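Local coordinates for outer membrane protein TP0453 (Treponema pallidum, PDB 3K8H) that alters membrane permeability at acidic pH and might take part in ligand transport, at residues Glu199-Leu204 against Ile238-Ile243; Asn40-Ala45 against Asp89-Thr94; Leu23-Ala28 against Thr55-Ala60. One frame throughout, in Å; residues are numbered along the deposited sequence.

From the N terminus, contact 3 closes first: strand 21-26 leads into helices 31-39 and 45-52, and the chain returns at 55-60 to pair with it. Contact 2 starts inside that excursion, at the 40-45 linker between the two helices, and ends at 89-94, so contacts 2 and 3 cross. Contact 1 follows in series, pairing 199-204 with 238-243 across helix 215-225 and strand 228-232. Contacts 1 and 3 are strand pairings, with centres about 19 Å apart; contact 2 ties the interhelical linker to the approach to strand 92-95. Contacts 1 and 2 lie on opposite sides of the chain's centre, their centres about 34 Å apart.

Contact 1. Residues Glu199-Leu204 against Ile238-Ile243; sequences EYLYTL and IEDGTI
Residues 199-204 and 238-243 pair as antiparallel strands, the axes of 199-204 and 241-243 coming within 4.8 Å at an angle of 149°, and Tyr200 N donates to Ile243 O at 2.7 Å. Near the middle, Tyr202 stands opposite two residues, Asp240 and Gly241; its carbonyl O takes Gly241 N at 3.3 Å and, weakly, Asp240 N. The Tyr202 side chain, with CG set between its backbone N and carbonyl carbon (chi1 66°), leans across to the other strand. Its ring lies directly on the backbone of Gly241, whose CA stands 3.9 Å from the ring centroid in a CH-pi contact. CG2 of Ile238 and CG2 of Ile243 approach the same ring obliquely. On this face too, Leu204 and Ile238 lie alongside each other, their CD1 atoms 3.8 Å apart, while helix 169-177 covers Tyr202, Leu204 and Ile243. Tyr200, also on the Tyr202 face, leads its ring away from the partner strand, and its OH hydrogen-bonds to Asn30. On the opposite face of the sheet, Leu201 CD1 meets Thr242 CG2 and Thr203 CG2 rests against Glu239. The doubled residue opposite Tyr202 is a G1 beta bulge, here at a corner in the strand 235-244.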
loop_
_atom_site.group_PDB
_atom_site.type_symbol
_atom_site.label_atom_id
_atom_site.label_comp_id
_atom_site.label_asym_id
_atom_site.label_seq_id
_atom_site.Cartn_x
_atom_site.Cartn_y
_atom_site.Cartn_z
ATOM N N GLU A 199 15.639 -1.574 -4.423
ATOM C CA GLU A 199 15.023 -1.448 -3.109
ATOM C C GLU A 199 15.716 -2.325 -2.072
ATOM O O GLU A 199 16.619 -3.096 -2.396
ATOM C CB GLU A 199 13.534 -1.781 -3.185
ATOM C CG GLU A 199 13.228 -3.235 -3.461
ATOM C CD GLU A 199 11.922 -3.427 -4.203
ATOM O OE1 GLU A 199 11.265 -4.467 -3.977
ATOM O OE2 GLU A 199 11.555 -2.542 -5.012
ATOM N N TYR A 200 15.283 -2.204 -0.819
ATOM C CA TYR A 200 15.817 -3.022 0.250
ATOM C C TYR A 200 14.724 -3.806 0.949
ATOM O O TYR A 200 13.644 -3.282 1.214
ATOM C CB TYR A 200 16.620 -2.169 1.251
ATOM C CG TYR A 200 18.026 -1.920 0.794
ATOM C CD1 TYR A 200 18.299 -0.987 -0.204
ATOM C CD2 TYR A 200 19.087 -2.637 1.338
ATOM C CE1 TYR A 200 19.596 -0.775 -0.655
ATOM C CE2 TYR A 200 20.381 -2.438 0.909
ATOM C CZ TYR A 200 20.631 -1.505 -0.093
ATOM O OH TYR A 200 21.916 -1.296 -0.519
ATOM N N LEU A 201 15.031 -5.072 1.227
ATOM C CA LEU A 201 14.214 -5.955 2.054
ATOM C C LEU A 201 14.755 -5.809 3.468
ATOM O O LEU A 201 15.964 -5.733 3.655
ATOM C CB LEU A 201 14.432 -7.390 1.592
ATOM C CG LEU A 201 13.358 -8.455 1.629
ATOM C CD1 LEU A 201 12.063 -8.005 0.913
ATOM C CD2 LEU A 201 13.950 -9.669 0.937
ATOM N N TYR A 202 13.877 -5.780 4.464
ATOM C CA TYR A 202 14.340 -5.595 5.838
ATOM C C TYR A 202 13.535 -6.404 6.822
ATOM O O TYR A 202 12.381 -6.762 6.553
ATOM C CB TYR A 202 14.352 -4.108 6.250
ATOM C CG TYR A 202 12.992 -3.464 6.322
ATOM C CD1 TYR A 202 12.511 -2.678 5.270
ATOM C CD2 TYR A 202 12.171 -3.651 7.439
ATOM C CE1 TYR A 202 11.254 -2.095 5.330
ATOM C CE2 TYR A 202 10.925 -3.076 7.510
ATOM C CZ TYR A 202 10.470 -2.300 6.453
ATOM O OH TYR A 202 9.220 -1.741 6.535
ATOM N N THR A 203 14.163 -6.722 7.948
ATOM C CA THR A 203 13.432 -7.184 9.121
ATOM C C THR A 203 13.888 -6.297 10.268
ATOM O O THR A 203 15.012 -5.806 10.259
ATOM C CB THR A 203 13.689 -8.678 9.458
ATOM O OG1 THR A 203 15.069 -8.876 9.770
ATOM C CG2 THR A 203 13.346 -9.557 8.292
ATOM N N LEU A 204 13.006 -6.088 11.237
ATOM C CA LEU A 204 13.294 -5.263 12.389
ATOM C C LEU A 204 12.576 -5.802 13.619
ATOM O O LEU A 204 11.549 -6.478 13.503
ATOM C CB LEU A 204 12.877 -3.802 12.128
ATOM C CG LEU A 204 11.397 -3.408 11.956
ATOM C CD1 LEU A 204 10.670 -3.160 13.287
ATOM C CD2 LEU A 204 11.295 -2.157 11.096
ATOM N N ILE A 238 8.725 -7.060 12.349
ATOM C CA ILE A 238 8.295 -6.910 10.977
ATOM C C ILE A 238 9.316 -7.632 10.126
ATOM O O ILE A 238 10.506 -7.401 10.274
ATOM C CB ILE A 238 8.244 -5.419 10.571
ATOM C CG1 ILE A 238 7.257 -4.645 11.456
ATOM C CG2 ILE A 238 7.919 -5.257 9.082
ATOM C CD1 ILE A 238 7.409 -3.142 11.365
ATOM N N GLU A 239 8.844 -8.513 9.247
ATOM C CA GLU A 239 9.701 -9.282 8.346
ATOM C C GLU A 239 9.234 -9.130 6.915
ATOM O O GLU A 239 8.041 -9.213 6.636
ATOM C CB GLU A 239 9.655 -10.765 8.695
ATOM C CG GLU A 239 10.237 -11.123 10.031
ATOM C CD GLU A 239 10.058 -12.589 10.344
ATOM O OE1 GLU A 239 11.074 -13.244 10.664
ATOM O OE2 GLU A 239 8.907 -13.079 10.266
ATOM N N ASP A 240 10.192 -8.941 6.014
ATOM C CA ASP A 240 9.936 -8.774 4.583
ATOM C C ASP A 240 9.190 -7.472 4.265
ATOM O O ASP A 240 8.355 -7.422 3.365
ATOM C CB ASP A 240 9.228 -10.009 3.998
ATOM C CG ASP A 240 9.972 -11.295 4.293
ATOM O OD1 ASP A 240 11.220 -11.253 4.327
ATOM O OD2 ASP A 240 9.317 -12.344 4.502
ATOM N N GLY A 241 9.497 -6.418 5.017
ATOM C CA GLY A 241 9.098 -5.073 4.623
ATOM C C GLY A 241 10.002 -4.652 3.481
ATOM O O GLY A 241 11.046 -5.264 3.250
ATOM N N THR A 242 9.610 -3.620 2.749
ATOM C CA THR A 242 10.480 -3.095 1.710
ATOM C C THR A 242 10.453 -1.573 1.696
ATOM O O THR A 242 9.443 -0.942 2.039
ATOM C CB THR A 242 10.168 -3.644 0.282
ATOM O OG1 THR A 242 9.197 -2.810 -0.359
ATOM C CG2 THR A 242 9.653 -5.070 0.321
ATOM N N ILE A 243 11.585 -1.012 1.290
ATOM C CA ILE A 243 11.782 0.410 1.168
ATOM C C ILE A 243 12.719 0.636 -0.038
ATOM O O ILE A 243 13.589 -0.198 -0.309
ATOM C CB ILE A 243 12.369 0.971 2.492
ATOM C CG1 ILE A 243 12.418 2.503 2.465
ATOM C CG2 ILE A 243 13.730 0.307 2.815
ATOM C CD1 ILE A 243 12.779 3.149 3.797
#

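Contact 2. Residues Asn40-Ala45 against Asp89-Thr94; sequences NHESKA and DGWAST
Glu42 and Lys44 both reach the indole of Trp91, from the linker between helices 31-39 and 45-52. Glu42 comes first in sequence. Its chain leaves with CG opposite the backbone N (chi1 172°) and bends at the next bond, bringing OE2 to 4.0 Å from Trp91 CZ2, on the six-membered ring. The carboxylate and indole planes stand 71° apart, and the approach is oblique. The other oxygen, OE1, makes a weak hydrogen bond to Thr108.

Lys44 carries most of the contact. Its side chain runs antiparallel to that of Trp91 as it passes, and CD touches the indole obliquely, 3.6 Å from Trp91 NE1. A bend at the CG-CD bond (chi3 -90°) turns the end of the chain, and the ammonium group then serves two partners. NZ donates to the backbone O of Asp89 at 3.2 Å, almost in line with the carbonyl bond, and it also stands over a face of the five-membered ring, 4.7 Å from the centroid, in a cation-pi contact. The Asp89 carboxylate plays little part: its OD1 is 6.9 Å from Lys44 NZ, so the lysine is held by a main-chain oxygen and an aromatic face, while any pull from that acid would act only at long range.

The indole is also held by a hydrogen bond from NE1 to OD1 of Asp46, just beyond the linker, so the start of helix 45-52 grips the same side chain that Lys44 covers. Phe85 meets Trp91 edge-to-face, and strands 101-104 and 108-114 supply further packing through Tyr103, Thr108 and Val110. The tryptophan is thus buried between the interhelical linker and these strands, directly ahead of strand 92-95, whose Ala92 is backbone hydrogen-bonded to Glu104 of strand 101-104.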
loop_
_atom_site.group_PDB
_atom_site.type_symbol
_atom_site.label_atom_id
_atom_site.label_comp_id
_atom_site.label_asym_id
_atom_site.label_seq_id
_atom_site.Cartn_x
_atom_site.Cartn_y
_atom_site.Cartn_z
ATOM N N ASN A 40 24.021 12.938 -0.541
ATOM C CA ASN A 40 23.130 13.740 0.304
ATOM C C ASN A 40 23.843 14.690 1.293
ATOM O O ASN A 40 23.211 15.597 1.835
ATOM C CB ASN A 40 22.135 12.838 1.046
ATOM C CG ASN A 40 21.087 12.228 0.122
ATOM O OD1 ASN A 40 20.880 12.690 -1.001
ATOM N ND2 ASN A 40 20.418 11.182 0.597
ATOM N N HIS A 41 25.144 14.483 1.506
ATOM C CA HIS A 41 25.958 15.395 2.318
ATOM C C HIS A 41 27.130 16.032 1.543
ATOM O O HIS A 41 27.194 17.252 1.389
ATOM C CB HIS A 41 26.497 14.694 3.574
ATOM C CG HIS A 41 25.435 14.137 4.475
ATOM N ND1 HIS A 41 25.438 12.827 4.903
ATOM C CD2 HIS A 41 24.345 14.712 5.037
ATOM C CE1 HIS A 41 24.404 12.621 5.699
ATOM N NE2 HIS A 41 23.718 13.746 5.789
ATOM N N GLU A 42 28.043 15.197 1.059
ATOM C CA GLU A 42 29.327 15.644 0.536
ATOM C C GLU A 42 29.432 15.353 -0.954
ATOM O O GLU A 42 29.038 14.283 -1.423
ATOM C CB GLU A 42 30.462 14.944 1.297
ATOM C CG GLU A 42 31.873 15.168 0.735
ATOM C CD GLU A 42 32.780 16.010 1.640
ATOM O OE1 GLU A 42 32.296 16.967 2.298
ATOM O OE2 GLU A 42 33.995 15.709 1.676
ATOM N N SER A 43 29.977 16.312 -1.696
ATOM C CA SER A 43 30.108 16.190 -3.144
ATOM C C SER A 43 31.527 15.796 -3.579
ATOM O O SER A 43 31.722 15.292 -4.688
ATOM C CB SER A 43 29.676 17.494 -3.813
ATOM O OG SER A 43 29.354 17.277 -5.169
ATOM N N LYS A 44 32.506 16.014 -2.698
ATOM C CA LYS A 44 33.907 15.670 -2.969
ATOM C C LYS A 44 34.153 14.187 -3.270
ATOM O O LYS A 44 33.625 13.298 -2.609
ATOM C CB LYS A 44 34.806 16.148 -1.835
ATOM C CG LYS A 44 35.200 17.605 -1.970
ATOM C CD LYS A 44 36.052 18.070 -0.799
ATOM C CE LYS A 44 35.205 18.630 0.339
ATOM N NZ LYS A 44 35.971 19.622 1.133
ATOM N N ALA A 45 34.969 13.955 -4.291
ATOM C CA ALA A 45 35.214 12.632 -4.855
ATOM C C ALA A 45 36.070 11.767 -3.950
ATOM O O ALA A 45 35.988 10.536 -4.023
ATOM C CB ALA A 45 35.878 12.761 -6.235
ATOM N N ASP A 89 40.731 21.214 -3.463
ATOM C CA ASP A 89 39.432 20.726 -3.038
ATOM C C ASP A 89 39.123 21.124 -1.587
ATOM O O ASP A 89 38.090 20.735 -1.043
ATOM C CB ASP A 89 39.332 19.208 -3.244
ATOM C CG ASP A 89 39.112 18.826 -4.709
ATOM O OD1 ASP A 89 38.336 19.518 -5.394
ATOM O OD2 ASP A 89 39.708 17.836 -5.180
ATOM N N GLY A 90 40.017 21.902 -0.969
ATOM C CA GLY A 90 39.778 22.484 0.356
ATOM C C GLY A 90 40.216 21.623 1.528
ATOM O O GLY A 90 39.655 21.722 2.619
ATOM N N TRP A 91 41.225 20.788 1.291
ATOM C CA TRP A 91 41.803 19.920 2.301
ATOM C C TRP A 91 43.122 20.471 2.792
ATOM O O TRP A 91 44.027 20.724 1.998
ATOM C CB TRP A 91 42.087 18.537 1.725
ATOM C CG TRP A 91 40.895 17.770 1.273
ATOM C CD1 TRP A 91 40.466 17.615 -0.005
ATOM C CD2 TRP A 91 39.996 17.017 2.095
ATOM N NE1 TRP A 91 39.350 16.816 -0.035
ATOM C CE2 TRP A 91 39.037 16.436 1.240
ATOM C CE3 TRP A 91 39.905 16.782 3.472
ATOM C CZ2 TRP A 91 37.993 15.639 1.710
ATOM C CZ3 TRP A 91 38.870 15.981 3.939
ATOM C CH2 TRP A 91 37.929 15.420 3.057
ATOM N N ALA A 92 43.229 20.648 4.105
ATOM C CA ALA A 92 44.503 20.928 4.748
ATOM C C ALA A 92 44.978 19.640 5.391
ATOM O O ALA A 92 44.169 18.853 5.890
ATOM C CB ALA A 92 44.351 22.025 5.788
ATOM N N SER A 93 46.284 19.415 5.353
ATOM C CA SER A 93 46.884 18.269 6.017
ATOM C C SER A 93 47.860 18.692 7.105
ATOM O O SER A 93 48.268 19.849 7.156
ATOM C CB SER A 93 47.585 17.366 5.001
ATOM O OG SER A 93 48.398 18.115 4.125
ATOM N N THR A 94 48.215 17.750 7.980
ATOM C CA THR A 94 49.246 17.961 9.003
ATOM C C THR A 94 49.902 16.628 9.386
ATOM O O THR A 94 49.209 15.701 9.806
ATOM C CB THR A 94 48.678 18.618 10.308
ATOM O OG1 THR A 94 47.321 19.043 10.114
ATOM C CG2 THR A 94 49.546 19.810 10.748
#

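Contact 3. Residues Leu23-Ala28 against Thr55-Ala60; sequences LYFPVA and TAVYGA
This is a buried antiparallel strand pairing near the centre of the chain, in which Leu23-Pro26 runs beside Ala56-Ala60 with the short axes 4.6 Å apart and 171° between their directions. Leu23 with Gly59 and Phe25 with Val57 form the hydrogen-bonded pairs; Phe25 N reaches Val57 O at 2.8 Å, and Val57 N returns a bond of the same length to Phe25 O. Beyond the strand end, Val27 N still bonds to Thr55 O at 2.9 Å, and a water bridges that oxygen to Ala28 N. Here the chain turns a corner at a classic beta bulge: Ser73 of the neighbouring strand 67-74 is matched by two residues, Thr55 and Ala56.

Tyr24 and Tyr58 project together from one face of the sheet. A chi1 of 167° swings the Tyr24 ring to the carbonyl side, toward the partner strand; Tyr24 CD1 lies over a face of the Tyr58 ring, 3.5 Å from Tyr58 CE1. The two rings are inclined by 57°, with centroids 5.2 Å apart. Tyr24 CE1 also touches Ala56 CB, and Tyr58 OH bonds to the backbone O of Cys153 in helix 147-154, which also packs on Tyr24.

On the other face, Leu23 CD1 rests against the Gly59 backbone, Phe25 CB approaches Val57 CB, and Val27 CG2 meets Val57 CG2. Helix 31-39 covers Phe25 and Val27. The pairing belongs to the antiparallel framework of the U-shaped beta-half-barrel.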
loop_
_atom_site.group_PDB
_atom_site.type_symbol
_atom_site.label_atom_id
_atom_site.label_comp_id
_atom_site.label_asym_id
_atom_site.label_seq_id
_atom_site.Cartn_x
_atom_site.Cartn_y
_atom_site.Cartn_z
ATOM N N LEU A 23 25.883 1.651 12.872
ATOM C CA LEU A 23 25.631 1.225 11.505
ATOM C C LEU A 23 26.757 0.324 11.034
ATOM O O LEU A 23 27.928 0.556 11.362
ATOM C CB LEU A 23 25.554 2.421 10.543
ATOM C CG LEU A 23 24.611 3.603 10.783
ATOM C CD1 LEU A 23 25.254 4.697 11.667
ATOM C CD2 LEU A 23 24.219 4.203 9.451
ATOM N N TYR A 24 26.404 -0.689 10.249
ATOM C CA TYR A 24 27.401 -1.496 9.560
ATOM C C TYR A 24 26.980 -1.724 8.104
ATOM O O TYR A 24 25.899 -2.243 7.854
ATOM C CB TYR A 24 27.598 -2.825 10.296
ATOM C CG TYR A 24 28.364 -3.853 9.503
ATOM C CD1 TYR A 24 29.756 -3.838 9.474
ATOM C CD2 TYR A 24 27.698 -4.846 8.784
ATOM C CE1 TYR A 24 30.466 -4.779 8.754
ATOM C CE2 TYR A 24 28.393 -5.786 8.059
ATOM C CZ TYR A 24 29.780 -5.747 8.043
ATOM O OH TYR A 24 30.484 -6.684 7.314
ATOM N N PHE A 25 27.826 -1.314 7.163
ATOM C CA PHE A 25 27.619 -1.542 5.711
ATOM C C PHE A 25 28.768 -2.350 5.149
ATOM O O PHE A 25 29.893 -1.875 5.123
ATOM C CB PHE A 25 27.642 -0.229 4.912
ATOM C CG PHE A 25 26.638 0.784 5.360
ATOM C CD1 PHE A 25 25.467 0.982 4.632
ATOM C CD2 PHE A 25 26.863 1.543 6.501
ATOM C CE1 PHE A 25 24.520 1.906 5.038
ATOM C CE2 PHE A 25 25.921 2.473 6.925
ATOM C CZ PHE A 25 24.742 2.654 6.188
ATOM N N PRO A 26 28.500 -3.574 4.682
ATOM C CA PRO A 26 29.494 -4.129 3.757
ATOM C C PRO A 26 29.334 -3.437 2.383
ATOM O O PRO A 26 28.209 -3.216 1.935
ATOM C CB PRO A 26 29.145 -5.621 3.715
ATOM C CG PRO A 26 27.713 -5.723 4.135
ATOM C CD PRO A 26 27.380 -4.497 4.958
ATOM N N VAL A 27 30.436 -3.043 1.748
ATOM C CA VAL A 27 30.357 -2.247 0.509
ATOM C C VAL A 27 29.790 -3.033 -0.683
ATOM O O VAL A 27 28.871 -2.552 -1.356
ATOM C CB VAL A 27 31.701 -1.564 0.158
ATOM C CG1 VAL A 27 31.584 -0.755 -1.126
ATOM C CG2 VAL A 27 32.128 -0.647 1.301
ATOM N N ALA A 28 30.309 -4.243 -0.917
ATOM C CA ALA A 28 29.804 -5.125 -1.985
ATOM C C ALA A 28 28.301 -5.389 -1.888
ATOM O O ALA A 28 27.797 -5.897 -0.874
ATOM C CB ALA A 28 30.584 -6.448 -2.038
ATOM N N THR A 55 36.111 -2.557 1.952
ATOM C CA THR A 55 35.253 -3.743 2.017
ATOM C C THR A 55 34.080 -3.582 3.007
ATOM O O THR A 55 32.980 -4.107 2.764
ATOM C CB THR A 55 36.035 -5.049 2.329
ATOM O OG1 THR A 55 36.601 -4.977 3.646
ATOM C CG2 THR A 55 37.145 -5.287 1.312
ATOM N N ALA A 56 34.311 -2.863 4.107
ATOM C CA ALA A 56 33.293 -2.707 5.150
ATOM C C ALA A 56 33.390 -1.360 5.842
ATOM O O ALA A 56 34.479 -0.829 6.063
ATOM C CB ALA A 56 33.381 -3.848 6.187
ATOM N N VAL A 57 32.228 -0.838 6.211
ATOM C CA VAL A 57 32.117 0.440 6.879
ATOM C C VAL A 57 31.371 0.241 8.189
ATOM O O VAL A 57 30.293 -0.363 8.203
ATOM C CB VAL A 57 31.371 1.469 5.995
ATOM C CG1 VAL A 57 31.017 2.704 6.777
ATOM C CG2 VAL A 57 32.235 1.845 4.773
ATOM N N TYR A 58 31.965 0.763 9.268
ATOM C CA TYR A 58 31.397 0.777 10.617
ATOM C C TYR A 58 31.121 2.223 11.033
ATOM O O TYR A 58 32.012 3.068 11.011
ATOM C CB TYR A 58 32.388 0.160 11.601
ATOM C CG TYR A 58 32.824 -1.236 11.225
ATOM C CD1 TYR A 58 32.269 -2.361 11.846
ATOM C CD2 TYR A 58 33.760 -1.435 10.216
ATOM C CE1 TYR A 58 32.668 -3.655 11.486
ATOM C CE2 TYR A 58 34.153 -2.689 9.849
ATOM C CZ TYR A 58 33.607 -3.805 10.488
ATOM O OH TYR A 58 34.019 -5.068 10.094
ATOM N N GLY A 59 29.885 2.515 11.419
ATOM C CA GLY A 59 29.522 3.887 11.728
ATOM C C GLY A 59 28.835 4.073 13.070
ATOM O O GLY A 59 28.263 3.150 13.632
ATOM N N ALA A 60 28.907 5.290 13.584
ATOM C CA ALA A 60 28.190 5.648 14.796
ATOM C C ALA A 60 27.761 7.086 14.618
ATOM O O ALA A 60 28.556 7.930 14.190
ATOM C CB ALA A 60 29.077 5.483 15.998
HETATM O O HOH W 1 32.270 -6.013 0.686
#